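Local structure of glycosylation Associate Protein 2 (Streptococcus agalactiae serotype V, 6OYC) at residues V83-P89 with S104-Y110; Y287-V291 with K354-L358; G309-F313 with M324-D328; I389-K393 with W501-Y506; T451-A456 with K481-W487. The protein probably acts in the accessory Sec system of Streptococcus agalactiae, where it assists the glycosylation and secretion of a serine-rich surface adhesin as part of the Gap123 complex. One frame throughout, in Å; residues are numbered along the deposited sequence.

Contact 1: residues V83-P89 with S104-Y110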
# COMPACT_ATOMS: atom_id res chain seq x y z
N VAL B 83 0.55 13.81 10.18
CA VAL B 83 1.76 13.51 9.43
C VAL B 83 1.49 13.57 7.92
O VAL B 83 0.37 13.35 7.44
CB VAL B 83 2.30 12.13 9.85
CG1 VAL B 83 2.88 12.22 11.28
CG2 VAL B 83 1.21 11.06 9.75
N TYR B 84 2.55 13.89 7.16
CA TYR B 84 2.53 14.01 5.70
C TYR B 84 1.64 15.13 5.18
O TYR B 84 1.56 15.32 3.96
CB TYR B 84 2.09 12.69 5.04
CG TYR B 84 2.96 11.55 5.46
CD1 TYR B 84 4.30 11.52 5.10
CD2 TYR B 84 2.45 10.51 6.23
CE1 TYR B 84 5.12 10.47 5.48
CE2 TYR B 84 3.26 9.47 6.62
CZ TYR B 84 4.61 9.46 6.25
OH TYR B 84 5.44 8.43 6.64
N GLU B 85 0.99 15.88 6.08
CA GLU B 85 0.20 17.04 5.67
C GLU B 85 1.01 18.32 5.66
O GLU B 85 0.47 19.38 5.36
CB GLU B 85 -1.03 17.21 6.57
CG GLU B 85 -2.08 16.13 6.37
CD GLU B 85 -3.37 16.39 7.14
OE1 GLU B 85 -3.41 17.34 7.96
OE2 GLU B 85 -4.33 15.63 6.93
N VAL B 86 2.29 18.26 6.00
CA VAL B 86 3.12 19.44 6.13
C VAL B 86 4.11 19.47 4.98
O VAL B 86 4.65 18.42 4.59
CB VAL B 86 3.83 19.47 7.50
CG1 VAL B 86 4.73 20.70 7.64
CG2 VAL B 86 2.78 19.43 8.60
N PHE B 87 4.34 20.66 4.43
CA PHE B 87 5.17 20.80 3.25
C PHE B 87 6.21 21.89 3.44
O PHE B 87 5.91 22.96 3.98
CB PHE B 87 4.29 21.07 2.02
CG PHE B 87 3.41 19.92 1.68
CD1 PHE B 87 2.22 19.71 2.36
CD2 PHE B 87 3.80 19.00 0.71
CE1 PHE B 87 1.41 18.61 2.08
CE2 PHE B 87 3.00 17.91 0.41
CZ PHE B 87 1.79 17.71 1.10
N TYR B 88 7.42 21.63 2.96
CA TYR B 88 8.57 22.45 3.31
C TYR B 88 9.57 22.34 2.17
O TYR B 88 9.68 21.26 1.57
CB TYR B 88 9.17 21.96 4.64
CG TYR B 88 10.39 22.71 5.14
CD1 TYR B 88 10.25 23.82 5.97
CD2 TYR B 88 11.68 22.29 4.82
CE1 TYR B 88 11.36 24.52 6.44
CE2 TYR B 88 12.81 22.98 5.29
CZ TYR B 88 12.63 24.09 6.10
OH TYR B 88 13.71 24.79 6.59
N PRO B 89 10.28 23.41 1.83
CA PRO B 89 11.12 23.37 0.62
C PRO B 89 12.21 22.32 0.72
O PRO B 89 12.85 22.15 1.77
CB PRO B 89 11.70 24.79 0.55
CG PRO B 89 10.76 25.62 1.35
CD PRO B 89 10.33 24.74 2.47
N SER B 104 8.41 15.54 13.35
CA SER B 104 7.25 14.93 13.98
C SER B 104 6.08 14.82 13.02
O SER B 104 5.20 13.97 13.23
CB SER B 104 6.84 15.72 15.22
OG SER B 104 6.14 16.89 14.86
N LYS B 105 6.05 15.63 11.97
CA LYS B 105 4.95 15.60 11.02
C LYS B 105 5.34 14.93 9.70
O LYS B 105 4.57 15.03 8.73
CB LYS B 105 4.44 17.01 10.76
CG LYS B 105 3.95 17.73 12.00
CD LYS B 105 2.85 16.94 12.68
CE LYS B 105 2.08 17.81 13.65
NZ LYS B 105 1.05 17.02 14.36
N MET B 106 6.49 14.26 9.66
CA MET B 106 7.03 13.67 8.43
C MET B 106 6.86 14.61 7.24
O MET B 106 6.37 14.21 6.19
CB MET B 106 6.38 12.32 8.13
CG MET B 106 6.43 11.34 9.29
SD MET B 106 8.13 10.89 9.74
CE MET B 106 8.49 9.63 8.52
N ALA B 107 7.24 15.88 7.43
CA ALA B 107 6.98 16.89 6.41
C ALA B 107 7.48 16.42 5.05
O ALA B 107 8.59 15.89 4.93
CB ALA B 107 7.66 18.20 6.78
N GLN B 108 6.64 16.59 4.04
CA GLN B 108 7.03 16.32 2.66
C GLN B 108 7.81 17.49 2.10
O GLN B 108 7.50 18.66 2.37
CB GLN B 108 5.79 16.04 1.79
CG GLN B 108 4.83 14.98 2.34
CD GLN B 108 4.03 14.27 1.25
OE1 GLN B 108 4.57 13.95 0.20
NE2 GLN B 108 2.74 14.03 1.50
N ARG B 109 8.83 17.19 1.32
CA ARG B 109 9.68 18.21 0.74
C ARG B 109 9.25 18.44 -0.71
O ARG B 109 9.07 17.48 -1.46
CB ARG B 109 11.15 17.79 0.81
CG ARG B 109 11.63 17.54 2.23
CD ARG B 109 11.71 18.83 3.02
NE ARG B 109 12.55 18.69 4.22
CZ ARG B 109 13.73 19.28 4.39
NH1 ARG B 109 14.24 20.07 3.45
NH2 ARG B 109 14.40 19.10 5.52
N TYR B 110 9.07 19.70 -1.08
CA TYR B 110 8.60 20.07 -2.40
C TYR B 110 9.65 20.93 -3.08
O TYR B 110 10.54 21.49 -2.42
CB TYR B 110 7.27 20.83 -2.34
CG TYR B 110 7.40 22.19 -1.69
CD1 TYR B 110 7.28 22.36 -0.31
CD2 TYR B 110 7.65 23.31 -2.47
CE1 TYR B 110 7.39 23.63 0.27
CE2 TYR B 110 7.78 24.55 -1.90
CZ TYR B 110 7.65 24.71 -0.53
OH TYR B 110 7.78 25.99 -0.02

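Contact 2: residues Y287-V291 with K354-L358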
# COMPACT_ATOMS: atom_id res chain seq x y z
N TYR B 287 2.98 1.99 4.61
CA TYR B 287 2.59 3.26 5.21
C TYR B 287 3.18 3.33 6.60
O TYR B 287 3.14 2.35 7.35
CB TYR B 287 1.07 3.40 5.28
CG TYR B 287 0.68 4.69 5.95
CD1 TYR B 287 0.80 5.89 5.27
CD2 TYR B 287 0.27 4.72 7.28
CE1 TYR B 287 0.49 7.07 5.87
CE2 TYR B 287 -0.04 5.90 7.90
CZ TYR B 287 0.07 7.08 7.19
OH TYR B 287 -0.25 8.27 7.78
N PHE B 288 3.72 4.49 6.97
CA PHE B 288 4.42 4.62 8.24
C PHE B 288 4.03 5.91 8.95
O PHE B 288 4.10 6.99 8.35
CB PHE B 288 5.93 4.55 8.03
CG PHE B 288 6.75 4.97 9.23
CD1 PHE B 288 6.82 4.17 10.37
CD2 PHE B 288 7.48 6.15 9.20
CE1 PHE B 288 7.60 4.55 11.47
CE2 PHE B 288 8.27 6.54 10.29
CZ PHE B 288 8.33 5.74 11.42
N ASP B 289 3.63 5.79 10.22
CA ASP B 289 3.29 6.94 11.07
C ASP B 289 4.10 6.81 12.36
O ASP B 289 3.84 5.88 13.15
CB ASP B 289 1.79 6.97 11.37
CG ASP B 289 1.35 8.25 12.11
OD1 ASP B 289 2.19 9.03 12.59
OD2 ASP B 289 0.12 8.47 12.21
N PRO B 290 5.08 7.69 12.61
CA PRO B 290 5.89 7.55 13.84
C PRO B 290 5.16 7.95 15.11
O PRO B 290 5.64 7.61 16.19
CB PRO B 290 7.08 8.49 13.58
CG PRO B 290 6.47 9.60 12.78
CD PRO B 290 5.40 8.93 11.88
N VAL B 291 4.05 8.67 15.01
CA VAL B 291 3.22 9.05 16.16
C VAL B 291 4.05 9.74 17.24
O VAL B 291 4.60 10.82 17.00
CB VAL B 291 2.44 7.83 16.68
CG1 VAL B 291 1.30 8.25 17.66
CG2 VAL B 291 1.85 7.07 15.49
N LYS B 354 12.55 1.70 9.09
CA LYS B 354 11.74 2.52 9.98
C LYS B 354 12.13 2.32 11.44
O LYS B 354 11.98 3.26 12.24
CB LYS B 354 10.26 2.20 9.80
CG LYS B 354 9.83 2.25 8.35
CD LYS B 354 10.00 3.63 7.77
CE LYS B 354 9.92 3.58 6.24
NZ LYS B 354 9.97 4.94 5.65
N LEU B 355 12.61 1.13 11.81
CA LEU B 355 13.23 0.96 13.12
C LEU B 355 14.42 1.90 13.26
O LEU B 355 14.53 2.63 14.25
CB LEU B 355 13.67 -0.49 13.32
CG LEU B 355 12.59 -1.43 13.83
CD1 LEU B 355 12.97 -2.86 13.55
CD2 LEU B 355 12.34 -1.24 15.28
N ALA B 356 15.31 1.90 12.26
CA ALA B 356 16.46 2.80 12.27
C ALA B 356 16.02 4.26 12.42
O ALA B 356 16.51 4.98 13.29
CB ALA B 356 17.28 2.61 10.99
N PHE B 357 15.07 4.70 11.59
CA PHE B 357 14.56 6.06 11.70
C PHE B 357 14.12 6.39 13.12
O PHE B 357 14.37 7.50 13.61
CB PHE B 357 13.39 6.26 10.73
CG PHE B 357 12.73 7.62 10.81
CD1 PHE B 357 13.21 8.69 10.07
CD2 PHE B 357 11.62 7.82 11.61
CE1 PHE B 357 12.58 9.94 10.12
CE2 PHE B 357 11.00 9.06 11.68
CZ PHE B 357 11.47 10.12 10.93
N LEU B 358 13.44 5.46 13.79
CA LEU B 358 13.01 5.67 15.17
C LEU B 358 14.14 5.44 16.18
O LEU B 358 13.94 5.71 17.37
CB LEU B 358 11.84 4.74 15.50
CG LEU B 358 10.49 5.13 14.90
CD1 LEU B 358 9.51 3.97 15.02
CD2 LEU B 358 9.92 6.36 15.59

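Contact 3: residues G309-F313 with M324-D328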
# COMPACT_ATOMS: atom_id res chain seq x y z
N GLY B 309 -4.95 -1.52 -1.49
CA GLY B 309 -4.75 -0.56 -0.42
C GLY B 309 -4.40 -1.23 0.90
O GLY B 309 -4.32 -2.45 1.00
N PHE B 310 -4.18 -0.39 1.91
CA PHE B 310 -3.79 -0.87 3.24
C PHE B 310 -5.01 -1.25 4.07
O PHE B 310 -6.00 -0.52 4.13
CB PHE B 310 -3.00 0.18 4.00
CG PHE B 310 -1.74 0.60 3.33
CD1 PHE B 310 -0.61 -0.21 3.40
CD2 PHE B 310 -1.68 1.79 2.62
CE1 PHE B 310 0.56 0.16 2.77
CE2 PHE B 310 -0.51 2.18 1.99
CZ PHE B 310 0.62 1.37 2.07
N GLU B 311 -4.91 -2.39 4.75
CA GLU B 311 -5.83 -2.79 5.79
C GLU B 311 -5.37 -2.28 7.15
O GLU B 311 -4.17 -2.19 7.43
CB GLU B 311 -5.94 -4.30 5.88
CG GLU B 311 -7.11 -4.90 5.20
CD GLU B 311 -7.21 -6.38 5.47
OE1 GLU B 311 -6.41 -6.91 6.29
OE2 GLU B 311 -8.09 -7.02 4.85
N GLY B 312 -6.34 -1.97 8.02
CA GLY B 312 -6.04 -1.77 9.42
C GLY B 312 -5.48 -0.42 9.80
O GLY B 312 -4.82 -0.31 10.84
N PHE B 313 -5.72 0.62 9.00
CA PHE B 313 -5.27 1.96 9.35
C PHE B 313 -5.87 2.41 10.68
O PHE B 313 -5.15 2.82 11.60
CB PHE B 313 -5.66 2.94 8.25
CG PHE B 313 -5.23 4.37 8.51
CD1 PHE B 313 -3.92 4.76 8.32
CD2 PHE B 313 -6.15 5.31 8.95
CE1 PHE B 313 -3.52 6.07 8.54
CE2 PHE B 313 -5.77 6.62 9.19
CZ PHE B 313 -4.45 7.00 8.98
N MET B 324 3.36 0.77 11.21
CA MET B 324 3.64 0.56 9.80
C MET B 324 2.58 -0.38 9.26
O MET B 324 2.19 -1.34 9.93
CB MET B 324 5.04 -0.02 9.61
CG MET B 324 5.57 0.05 8.20
SD MET B 324 7.28 -0.55 8.20
CE MET B 324 7.59 -0.78 6.45
N LEU B 325 2.09 -0.08 8.05
CA LEU B 325 1.20 -0.98 7.32
C LEU B 325 1.89 -1.48 6.07
O LEU B 325 2.67 -0.76 5.44
CB LEU B 325 -0.10 -0.28 6.95
CG LEU B 325 -0.73 0.62 8.01
CD1 LEU B 325 -1.96 1.30 7.42
CD2 LEU B 325 -1.09 -0.20 9.26
N ILE B 326 1.63 -2.74 5.72
CA ILE B 326 2.20 -3.39 4.55
C ILE B 326 1.07 -4.13 3.84
O ILE B 326 0.34 -4.89 4.47
CB ILE B 326 3.33 -4.37 4.94
CG1 ILE B 326 4.19 -3.78 6.08
CG2 ILE B 326 4.20 -4.73 3.73
CD1 ILE B 326 5.51 -4.47 6.31
N CYS B 327 0.94 -3.90 2.53
CA CYS B 327 -0.05 -4.60 1.73
C CYS B 327 0.60 -5.11 0.44
O CYS B 327 1.63 -4.59 0.00
CB CYS B 327 -1.25 -3.71 1.38
SG CYS B 327 -0.81 -2.33 0.30
N ASP B 328 -0.01 -6.14 -0.13
CA ASP B 328 0.54 -6.86 -1.28
C ASP B 328 -0.52 -6.88 -2.37
O ASP B 328 -1.52 -7.62 -2.25
CB ASP B 328 0.96 -8.27 -0.87
CG ASP B 328 1.40 -9.12 -2.04
OD1 ASP B 328 1.46 -8.61 -3.18
OD2 ASP B 328 1.70 -10.32 -1.80

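Contact 4: residues I389-K393 with W501-Y506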
# COMPACT_ATOMS: atom_id res chain seq x y z
N ILE B 389 5.16 -11.28 17.98
CA ILE B 389 4.42 -11.57 16.76
C ILE B 389 3.01 -11.94 17.20
O ILE B 389 2.81 -12.99 17.81
CB ILE B 389 5.07 -12.70 15.96
CG1 ILE B 389 6.38 -12.20 15.36
CG2 ILE B 389 4.12 -13.22 14.89
CD1 ILE B 389 7.15 -13.28 14.65
N ILE B 390 2.06 -11.06 16.93
CA ILE B 390 0.65 -11.28 17.26
C ILE B 390 -0.05 -11.71 15.98
O ILE B 390 -0.19 -10.92 15.05
CB ILE B 390 0.00 -10.02 17.85
CG1 ILE B 390 0.77 -9.54 19.08
CG2 ILE B 390 -1.46 -10.27 18.17
CD1 ILE B 390 0.27 -8.21 19.62
N ILE B 391 -0.52 -12.95 15.93
CA ILE B 391 -1.13 -13.46 14.71
C ILE B 391 -2.39 -14.23 15.05
O ILE B 391 -2.52 -14.83 16.12
CB ILE B 391 -0.13 -14.33 13.93
CG1 ILE B 391 0.62 -15.27 14.88
CG2 ILE B 391 0.87 -13.45 13.18
CD1 ILE B 391 1.44 -16.34 14.15
N GLY B 392 -3.35 -14.19 14.12
CA GLY B 392 -4.60 -14.93 14.23
C GLY B 392 -5.01 -15.61 12.93
O GLY B 392 -4.99 -14.99 11.86
N LYS B 393 -5.42 -16.87 13.04
CA LYS B 393 -5.79 -17.77 11.95
C LYS B 393 -4.59 -17.96 11.03
O LYS B 393 -4.65 -17.60 9.84
CB LYS B 393 -7.01 -17.23 11.20
CG LYS B 393 -8.15 -16.83 12.13
CD LYS B 393 -9.41 -16.43 11.37
CE LYS B 393 -10.63 -16.46 12.27
NZ LYS B 393 -11.87 -15.99 11.58
N TRP B 501 -9.91 -10.31 20.26
CA TRP B 501 -8.71 -10.94 20.78
C TRP B 501 -7.46 -10.23 20.30
O TRP B 501 -6.56 -9.91 21.09
CB TRP B 501 -8.68 -12.41 20.37
CG TRP B 501 -7.39 -13.07 20.76
CD1 TRP B 501 -7.09 -13.65 21.95
CD2 TRP B 501 -6.20 -13.19 19.95
NE1 TRP B 501 -5.81 -14.14 21.94
CE2 TRP B 501 -5.24 -13.86 20.72
CE3 TRP B 501 -5.87 -12.79 18.65
CZ2 TRP B 501 -3.96 -14.16 20.24
CZ3 TRP B 501 -4.60 -13.08 18.17
CH2 TRP B 501 -3.66 -13.75 18.97
N PHE B 502 -7.38 -9.97 18.99
CA PHE B 502 -6.22 -9.33 18.40
C PHE B 502 -5.97 -7.96 19.03
O PHE B 502 -4.84 -7.65 19.43
CB PHE B 502 -6.42 -9.20 16.88
CG PHE B 502 -5.25 -8.60 16.14
CD1 PHE B 502 -4.23 -9.41 15.64
CD2 PHE B 502 -5.19 -7.23 15.89
CE1 PHE B 502 -3.16 -8.86 14.93
CE2 PHE B 502 -4.13 -6.68 15.18
CZ PHE B 502 -3.11 -7.49 14.70
N THR B 503 -7.01 -7.14 19.12
CA THR B 503 -6.82 -5.82 19.71
C THR B 503 -6.56 -5.91 21.21
O THR B 503 -5.81 -5.10 21.76
CB THR B 503 -8.02 -4.92 19.42
OG1 THR B 503 -7.87 -3.69 20.15
CG2 THR B 503 -9.32 -5.57 19.84
N SER B 504 -7.17 -6.89 21.89
CA SER B 504 -6.91 -7.08 23.32
C SER B 504 -5.48 -7.54 23.55
O SER B 504 -4.79 -7.02 24.44
CB SER B 504 -7.90 -8.10 23.91
OG SER B 504 -7.35 -8.75 25.04
N GLN B 505 -5.01 -8.51 22.76
CA GLN B 505 -3.63 -8.95 22.88
C GLN B 505 -2.66 -7.80 22.65
O GLN B 505 -1.60 -7.75 23.28
CB GLN B 505 -3.37 -10.08 21.90
CG GLN B 505 -2.49 -11.17 22.45
CD GLN B 505 -3.06 -11.81 23.69
OE1 GLN B 505 -4.28 -11.88 23.87
NE2 GLN B 505 -2.18 -12.30 24.56
N TYR B 506 -3.02 -6.86 21.78
CA TYR B 506 -2.18 -5.68 21.57
C TYR B 506 -2.18 -4.77 22.79
O TYR B 506 -1.12 -4.36 23.27
CB TYR B 506 -2.65 -4.92 20.33
CG TYR B 506 -1.72 -5.02 19.13
CD1 TYR B 506 -0.49 -4.37 19.13
CD2 TYR B 506 -2.08 -5.74 18.00
CE1 TYR B 506 0.36 -4.45 18.03
CE2 TYR B 506 -1.23 -5.83 16.89
CZ TYR B 506 -0.02 -5.18 16.92
OH TYR B 506 0.84 -5.25 15.84

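Contact 5: residues T451-A456 with K481-W487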
# COMPACT_ATOMS: atom_id res chain seq x y z
N THR B 451 11.62 -13.14 20.67
CA THR B 451 10.23 -13.18 20.23
C THR B 451 9.33 -14.00 21.15
O THR B 451 9.67 -15.11 21.54
CB THR B 451 10.12 -13.76 18.81
OG1 THR B 451 11.16 -13.23 17.97
CG2 THR B 451 8.78 -13.41 18.22
N THR B 452 8.15 -13.44 21.43
CA THR B 452 7.00 -14.16 21.98
C THR B 452 5.87 -14.19 20.95
O THR B 452 5.65 -13.20 20.25
CB THR B 452 6.51 -13.49 23.26
OG1 THR B 452 7.61 -13.25 24.15
CG2 THR B 452 5.45 -14.34 23.96
N PHE B 453 5.14 -15.30 20.86
CA PHE B 453 4.04 -15.44 19.89
C PHE B 453 2.69 -15.41 20.60
O PHE B 453 2.43 -16.24 21.47
CB PHE B 453 4.16 -16.73 19.08
CG PHE B 453 5.31 -16.74 18.11
CD1 PHE B 453 6.58 -17.09 18.53
CD2 PHE B 453 5.12 -16.40 16.78
CE1 PHE B 453 7.64 -17.11 17.64
CE2 PHE B 453 6.18 -16.42 15.89
CZ PHE B 453 7.44 -16.77 16.32
N ALA B 454 1.84 -14.47 20.21
CA ALA B 454 0.44 -14.48 20.58
C ALA B 454 -0.33 -15.03 19.39
O ALA B 454 -0.33 -14.42 18.31
CB ALA B 454 -0.06 -13.08 20.94
N LEU B 455 -0.96 -16.17 19.57
CA LEU B 455 -1.49 -16.93 18.44
C LEU B 455 -2.93 -17.32 18.72
O LEU B 455 -3.20 -17.99 19.72
CB LEU B 455 -0.62 -18.15 18.18
CG LEU B 455 -0.71 -18.82 16.83
CD1 LEU B 455 0.63 -19.47 16.55
CD2 LEU B 455 -1.82 -19.86 16.85
N ALA B 456 -3.84 -16.90 17.85
CA ALA B 456 -5.19 -17.43 17.84
C ALA B 456 -5.36 -18.29 16.60
O ALA B 456 -4.88 -17.94 15.52
CB ALA B 456 -6.22 -16.30 17.85
N LYS B 481 7.28 -19.74 24.77
CA LYS B 481 7.46 -18.76 23.71
C LYS B 481 6.21 -18.61 22.84
O LYS B 481 5.99 -17.53 22.27
CB LYS B 481 8.68 -19.11 22.85
CG LYS B 481 9.93 -18.31 23.21
CD LYS B 481 10.96 -18.33 22.10
CE LYS B 481 12.09 -17.32 22.36
NZ LYS B 481 12.85 -17.61 23.62
N ILE B 482 5.38 -19.64 22.73
CA ILE B 482 4.17 -19.59 21.91
C ILE B 482 2.96 -19.72 22.81
O ILE B 482 2.71 -20.79 23.38
CB ILE B 482 4.14 -20.68 20.85
CG1 ILE B 482 5.17 -20.39 19.80
CG2 ILE B 482 2.81 -20.73 20.14
CD1 ILE B 482 6.02 -21.57 19.64
N LEU B 483 2.15 -18.67 22.86
CA LEU B 483 0.90 -18.68 23.60
C LEU B 483 -0.24 -18.89 22.61
O LEU B 483 -0.64 -17.96 21.91
CB LEU B 483 0.73 -17.37 24.36
CG LEU B 483 1.81 -16.96 25.37
CD1 LEU B 483 1.17 -16.18 26.49
CD2 LEU B 483 2.56 -18.17 25.92
N GLY B 484 -0.76 -20.11 22.56
CA GLY B 484 -1.93 -20.36 21.76
C GLY B 484 -3.20 -19.95 22.47
O GLY B 484 -3.22 -19.70 23.67
N ARG B 485 -4.27 -19.83 21.68
CA ARG B 485 -5.63 -19.69 22.22
C ARG B 485 -6.56 -20.16 21.09
O ARG B 485 -6.93 -19.37 20.23
CB ARG B 485 -5.96 -18.28 22.67
CG ARG B 485 -7.46 -18.07 22.89
CD ARG B 485 -7.79 -17.06 23.99
NE ARG B 485 -9.23 -16.79 24.01
CZ ARG B 485 -9.82 -15.82 24.71
NH1 ARG B 485 -9.09 -14.99 25.45
NH2 ARG B 485 -11.14 -15.68 24.65
N GLY B 486 -6.88 -21.45 21.11
CA GLY B 486 -7.70 -22.01 20.06
C GLY B 486 -9.17 -21.67 20.21
O GLY B 486 -9.69 -21.53 21.32
N TRP B 487 -9.84 -21.52 19.08
CA TRP B 487 -11.29 -21.37 19.03
C TRP B 487 -11.84 -22.47 18.13
O TRP B 487 -11.14 -23.05 17.30
CB TRP B 487 -11.72 -19.98 18.53
CG TRP B 487 -11.03 -18.81 19.24
CD1 TRP B 487 -9.68 -18.64 19.43
CD2 TRP B 487 -11.66 -17.67 19.85
NE1 TRP B 487 -9.43 -17.47 20.12
CE2 TRP B 487 -10.63 -16.85 20.38
CE3 TRP B 487 -12.98 -17.25 19.99
CZ2 TRP B 487 -10.89 -15.65 21.04
CZ3 TRP B 487 -13.24 -16.05 20.65
CH2 TRP B 487 -12.19 -15.26 21.16

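Contact 1: residues V83-P89 with S104-Y110
Val-86, Tyr-88, Gln-108 and Tyr-110 exchange the backbone bonds that make residues 83-89 and 104-110 parallel neighbours. Gln-108 N gives to Val-86 O at 2.8 Å, Tyr-88 N returns a bond to Gln-108 O, and Tyr-110 N gives to Tyr-88 O. Ahead of this ladder Tyr-84 N binds Lys-105 O at 2.8 Å. Side chains add two more polar links. Gln-108, extended beyond CG, sends NE2 to a lone pair of Tyr-84 O at 3.0 Å in a nearly straight bond (166°), with the oxygen close to the amide plane; NE2 also gives to Leu-266 O. Arg-109, bent at chi2 (-70°), lays one face of its guanidinium on the edge of the Tyr-88 ring, the two planes 82° apart, while NH1 makes a weak bond to Pro-89 O and another bond to Lys-92 O. A CH-pi contact stands at each end of the pairing. Met-106 CB sits over a face of Tyr-84, 3.9 Å from the ring centroid, and Pro-89 CA covers a face of Tyr-110, 4.0 Å from its centroid. Apolar packing fills in between: Val-86 CG2 meets Lys-105 CB at 3.6 Å, and the Phe-87 ring runs alongside Gln-108, Phe-87 CE2 3.6 Å from Gln-108 CB. Met-106, at positive phi, is the C-prime residue of a Schellman motif that ends helix 96-104. That helix completes a beta-alpha-beta unit with strands 86-89 and 108-110, in which 108-110 is an edge strand of a five-stranded parallel sheet and 86-89 is bonded on to strand 62-65.

Contact 2: residues Y287-V291 with K354-L358
With CG anti to its backbone N (chi1 167°), Phe-288 projects its ring from the strand toward the helix, where Lys-354 bends at chi2 and lays its aliphatic chain across that ring. Lys-354 CD lies over one face, 4.0 Å from the ring centroid, in a CH-pi contact; CB of the same residue is 3.9 Å from Phe-288 CE1. The opposite face of the ring is covered near its rim by the backbone N of Pro-290, from its own segment, so the phenyl group is packed on both sides. Phe-357 reaches the far end of the ring, its CD2 3.8 Å from Phe-288 CE2, with the two ring planes nearly perpendicular (88°) in an oblique pairing. Leu-358 comes from the direction opposite to Phe-288 and brings CD1 to the edge of the ring, 4.1 Å from CE1, while its other methyl, CD2, stands 4.1 Å from Pro-290 CB. The contact between the segments is thus apolar throughout, and the amine of Lys-354 passes beyond it to a salt bridge with Glu-274. At the strand end, Asp-289 OD1 accepts from Val-291 N at 3.1 Å, an Asx turn that spans Pro-290. The segments 287-289 and 354-358 run nearly in the same direction, their axes 10.9 Å apart at 17°, helix 341-358 packing on the mixed eight-stranded sheet. Strand 323-327 is the antiparallel neighbour of strand 283-289, Leu-358 also touches Leu-297 of strand 297-301, and Met-106 from the N-terminal sheet's loop packs against both phenylalanines.

Contact 3: residues G309-F313 with M324-D328
Residues 309-313 pass strand 324-327 as an irregular loop, nearest at Phe-310 and Cys-327, whose CA atoms are 5.5 Å apart; Gly-309 and Gly-312 both have positive phi, and Gly-312 is the N-cap of helix 313-318. Phe-310 and Leu-325 carry most of the packing. The ring atom CD1 of Phe-310 lies 3.6 Å from Leu-325 CB, and its CE1 approaches Leu-325 O at 3.5 Å. Over one face of the same ring lies Cys-327 SG, 4.1 Å from the centroid and 27° off the normal, a sulfur-aromatic contact. The sulfur gets there because chi1 of Cys-327 (66°) sets it between the backbone N and the carbonyl carbon; from the same residue CB meets Gly-309 O at 3.3 Å. Leu-325 works with both branches: CD1 fits between Phe-310 CB, at 3.7 Å, and Phe-313 CA, at 3.9 Å, and also meets the edge of the Phe-313 ring, whereas CD2 touches the carbonyl oxygens of Glu-311 and Gly-312. The contact lays the loop between strand 297-301 and helix 313-318 over strand 323-327 of the mixed sheet, consistent with the alpha/beta-hydrolase clan. Several of the loop's polar groups bind other parts: Phe-310 N to Gln-130 OE1, Glu-311 N to Ser-302 OG, and Glu-311 OE1 to Gly-303 N. Toward the loop the strand thus offers mainly carbon and sulfur, and apolar and sulfur-aromatic contact joins the two.

Contact 4: residues I389-K393 with W501-Y506
Ile-390 meets three aromatic side chains of the helix through its two branches. CD1 stands over the centre of the Tyr-506 ring, 3.7 Å from the centroid and 7° off the normal, a CH-pi contact. CG2, anti to the backbone N, packs 3.8 Å from Phe-502 CD1 and more loosely against Trp-501 CH2. Backbone carbonyls of the strand also touch rings: Ile-390 O lies at the edge of Phe-502, 3.6 Å from CE1, and Ile-391 O is 3.3 Å from Trp-501 CH2. Gly-392 CA lies 4.4 Å from Trp-501 CZ3. The segments 389-392 and 501-506 run antiparallel (167°), their axes 9.1 Å apart, helix 495-514 lying against the parallel part of a sheet consistent with the alpha/beta-hydrolase clan. Within the helix, Gln-505 CG rests on one face of Trp-501, and Phe-502 CZ sits at the edge of Tyr-506. Beyond it, Tyr-506 OH is hydrogen-bonded to Ser-368 on strand 365-370, whose Leu-370 also touches Phe-502. The strand itself is bonded to Leu-367 and Gly-369 on one flank and to Thr-452 and Ala-454 on the other.

Contact 5: residues T451-A456 with K481-W487
Phe-453 lies alongside Ile-482, both side chains pointing the same way from the sheet, with its CD1 3.8 Å from Ile-482 CG1. A chi1 of -69°, with CG beside the backbone N, lays the ring along that isoleucine; the ring edge meets Lys-481 O while Thr-451 CG2 covers one face. Leu-455 extends this surface, CD1 approaching Ile-482 CG2 at 4.4 Å. The backbones are joined in parallel by a ladder of bonds: Phe-453 N to Lys-481 O at 2.8 Å (166°), Leu-483 N to Phe-453 O at 2.8 Å, then Leu-455 N to Leu-483 O at 3.0 Å. The bond from Arg-485 N to Leu-455 O is weak. Lys-481 stretches its methylenes past Thr-451 O, with CE 3.4 Å from that oxygen. At the other end Ala-456 CB comes 4.1 Å from Trp-487 NE1. The two strands belong to a beta-alpha-beta unit whose helix 467-473 packs on Leu-455 and Ile-482 through Phe-468. On the other face, helix 495-514 covers Ala-454 and Ala-456; strand 482-487 is outermost at one side of the sheet, and strand 388-392 flanks 452-458 on its inner side.

Overall arrangement
Contact 1 closes a short loop around helix 96-104 in the N-terminal parallel sheet. Contact 2 comes later in series and spans 62 residues, binding strand 283-289 to helix 341-358; contact 3 is nested inside it and sets a loop on the neighbouring strand 323-327. Contacts 1 and 2 touch, Tyr-84 OH reaching Phe-288 O at 2.6 Å, which ties the N-terminal sheet to the large mixed sheet. Farther along, contact 4 closes a 107-residue loop that encloses contact 5, and the two join where Ile-391 N meets Ala-454 O at 2.8 Å. Contacts 2 to 5 all reach the mixed sheet, whereas the centres of contacts 1 and 5 lie about 39 Å apart.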